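Local coordinates for uncharacterized protein (Pyrococcus horikoshii, PDB 1ZJJ) that probably acts as a magnesium-dependent phosphatase of the haloacid dehalogenase superfamily, though its physiological substrate is not established, at residues 6-11 against 38-43. Residues are numbered along the deposited sequence; the frame is centred on the assembly and turned at random.
Sequences FDMDGV and FLTNNS. With MG (magnesium ion), chain D.
Met-8 leans across from the loop that follows strand 2-6 and lays its side chain against Phe-38 and Thr-40 on the neighbouring strand. CB carries CG anti to the carbonyl carbon (chi1 -58°), and CG comes within 4.0 Å of Phe-38 CB. SD, next along the chain, lies 4.0 Å from Thr-40 CB, with the CG2 methyl of that threonine close by. The bend at chi3 (90°) then turns CE back to Phe-38, 3.9 Å from CD2 of the ring, while Tyr-50 and Leu-54 of helix 47-56 also touch the methionine. An alanine here would probably open a gap beside Thr-40 CB and the CD2 side of Phe-38, and leave that ring freer to shift. Round the ring, Phe-38 CD1 meets Phe-6, whose CB approaches it at 3.9 Å, the two side chains slanting across each other. The parallel strands themselves are joined by Leu-39 N, which donates to Phe-6 O at 2.7 Å. In this HAD-type, Rossmann-like fold, strand 2-6 runs into the magnesium-binding loop, probably the family's catalytic one, where Asp-7, Asp-9 and Val-11 are consistent with the HAD DxDx(T/V) motif. Magnesium is held by Asp-7 OD2 at 2.2 Å, the backbone O of Asp-9, Asp-210 and three waters. The other carboxylate oxygen of Asp-7, OD1, forms a salt bridge with Lys-187 and accepts from a water that in turn takes the N-H of Asn-41. A second water links Asp-9 N to Thr-40 OG1, and the same oxygen accepts from Asn-42 N at 3.1 Å, an ST turn.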
loop_
_atom_site.group_PDB
_atom_site.type_symbol
_atom_site.label_atom_id
_atom_site.label_comp_id
_atom_site.label_asym_id
_atom_site.label_seq_id
_atom_site.Cartn_x
_atom_site.Cartn_y
_atom_site.Cartn_z
ATOM N N PHE B 6 -5.120 7.568 28.042
ATOM C CA PHE B 6 -3.733 7.161 27.808
ATOM C C PHE B 6 -3.525 6.229 26.627
ATOM O O PHE B 6 -4.238 5.233 26.469
ATOM C CB PHE B 6 -3.137 6.407 29.005
ATOM C CG PHE B 6 -3.121 7.178 30.293
ATOM C CD1 PHE B 6 -4.251 7.228 31.097
ATOM C CD2 PHE B 6 -1.959 7.814 30.724
ATOM C CE1 PHE B 6 -4.226 7.892 32.319
ATOM C CE2 PHE B 6 -1.923 8.484 31.948
ATOM C CZ PHE B 6 -3.060 8.521 32.745
ATOM N N ASP B 7 -2.525 6.545 25.814
ATOM C CA ASP B 7 -2.149 5.662 24.721
ATOM C C ASP B 7 -1.428 4.580 25.520
ATOM O O ASP B 7 -1.075 4.815 26.677
ATOM C CB ASP B 7 -1.161 6.342 23.782
ATOM C CG ASP B 7 -0.467 5.355 22.872
ATOM O OD1 ASP B 7 -1.139 4.743 22.014
ATOM O OD2 ASP B 7 0.751 5.188 23.033
ATOM N N MET B 8 -1.190 3.413 24.931
ATOM C CA MET B 8 -0.533 2.346 25.674
ATOM C C MET B 8 0.966 2.131 25.424
ATOM O O MET B 8 1.794 2.529 26.249
ATOM C CB MET B 8 -1.309 1.043 25.467
ATOM C CG MET B 8 -2.764 1.174 25.917
ATOM S SD MET B 8 -3.791 -0.300 25.713
ATOM C CE MET B 8 -3.533 -1.090 27.231
ATOM N N ASP B 9 1.322 1.507 24.306
ATOM C CA ASP B 9 2.731 1.237 24.015
ATOM C C ASP B 9 3.564 2.522 23.969
ATOM O O ASP B 9 3.239 3.452 23.242
ATOM C CB ASP B 9 2.872 0.487 22.687
ATOM C CG ASP B 9 4.236 -0.156 22.532
ATOM O OD1 ASP B 9 4.608 -0.518 21.393
ATOM O OD2 ASP B 9 4.933 -0.312 23.559
ATOM N N GLY B 10 4.640 2.567 24.747
ATOM C CA GLY B 10 5.477 3.754 24.774
ATOM C C GLY B 10 5.004 4.750 25.820
ATOM O O GLY B 10 5.634 5.782 26.036
ATOM N N VAL B 11 3.893 4.428 26.478
ATOM C CA VAL B 11 3.314 5.289 27.503
ATOM C C VAL B 11 3.135 4.552 28.838
ATOM O O VAL B 11 3.652 4.981 29.870
ATOM C CB VAL B 11 1.943 5.844 27.032
ATOM C CG1 VAL B 11 1.354 6.788 28.084
ATOM C CG2 VAL B 11 2.119 6.584 25.702
ATOM N N PHE B 38 -7.768 3.777 28.508
ATOM C CA PHE B 38 -6.617 3.510 27.667
ATOM C C PHE B 38 -7.142 3.472 26.232
ATOM O O PHE B 38 -8.228 2.939 25.968
ATOM C CB PHE B 38 -5.963 2.188 28.082
ATOM C CG PHE B 38 -5.443 2.184 29.508
ATOM C CD1 PHE B 38 -5.288 3.374 30.216
ATOM C CD2 PHE B 38 -5.084 0.991 30.128
ATOM C CE1 PHE B 38 -4.781 3.377 31.523
ATOM C CE2 PHE B 38 -4.575 0.983 31.433
ATOM C CZ PHE B 38 -4.424 2.181 32.131
ATOM N N LEU B 39 -6.380 4.044 25.309
ATOM C CA LEU B 39 -6.819 4.126 23.926
ATOM C C LEU B 39 -5.731 3.731 22.939
ATOM O O LEU B 39 -4.810 4.510 22.690
ATOM C CB LEU B 39 -7.282 5.567 23.646
ATOM C CG LEU B 39 -7.959 5.893 22.308
ATOM C CD1 LEU B 39 -9.342 5.266 22.302
ATOM C CD2 LEU B 39 -8.072 7.406 22.113
ATOM N N THR B 40 -5.845 2.529 22.372
ATOM C CA THR B 40 -4.860 2.047 21.407
ATOM C C THR B 40 -5.407 1.897 19.982
ATOM O O THR B 40 -6.543 1.453 19.785
ATOM C CB THR B 40 -4.275 0.683 21.838
ATOM O OG1 THR B 40 -3.322 0.246 20.863
ATOM C CG2 THR B 40 -5.374 -0.366 21.962
ATOM N N ASN B 41 -4.590 2.282 18.998
ATOM C CA ASN B 41 -4.924 2.177 17.587
ATOM C C ASN B 41 -4.782 0.739 17.094
ATOM O O ASN B 41 -5.200 0.386 15.999
ATOM C CB ASN B 41 -3.981 3.092 16.804
ATOM C CG ASN B 41 -4.681 4.391 16.499
ATOM O OD1 ASN B 41 -5.811 4.633 16.915
ATOM N ND2 ASN B 41 -3.975 5.253 15.748
ATOM N N ASN B 42 -4.151 -0.098 17.909
ATOM C CA ASN B 42 -3.912 -1.483 17.517
ATOM C C ASN B 42 -5.224 -2.267 17.545
ATOM O O ASN B 42 -5.970 -2.199 18.518
ATOM C CB ASN B 42 -2.888 -2.125 18.459
ATOM C CG ASN B 42 -2.218 -3.343 17.851
ATOM O OD1 ASN B 42 -2.884 -4.290 17.435
ATOM N ND2 ASN B 42 -0.888 -3.321 17.796
ATOM N N SER B 43 -5.509 -3.007 16.479
ATOM C CA SER B 43 -6.756 -3.766 16.416
ATOM C C SER B 43 -6.584 -5.284 16.409
ATOM O O SER B 43 -7.565 -6.019 16.240
ATOM C CB SER B 43 -7.552 -3.355 15.177
ATOM O OG SER B 43 -6.891 -3.767 13.993
HETATM MG MG MG D . 2.231 4.644 21.558
HETATM O O HOH W 1 -1.675 3.555 19.536
HETATM O O HOH W 2 1.251 3.011 20.807
HETATM O O HOH W 3 -0.855 1.184 21.984
HETATM O O HOH W 4 1.214 5.879 20.124
HETATM O O HOH W 5 3.940 4.299 20.287
#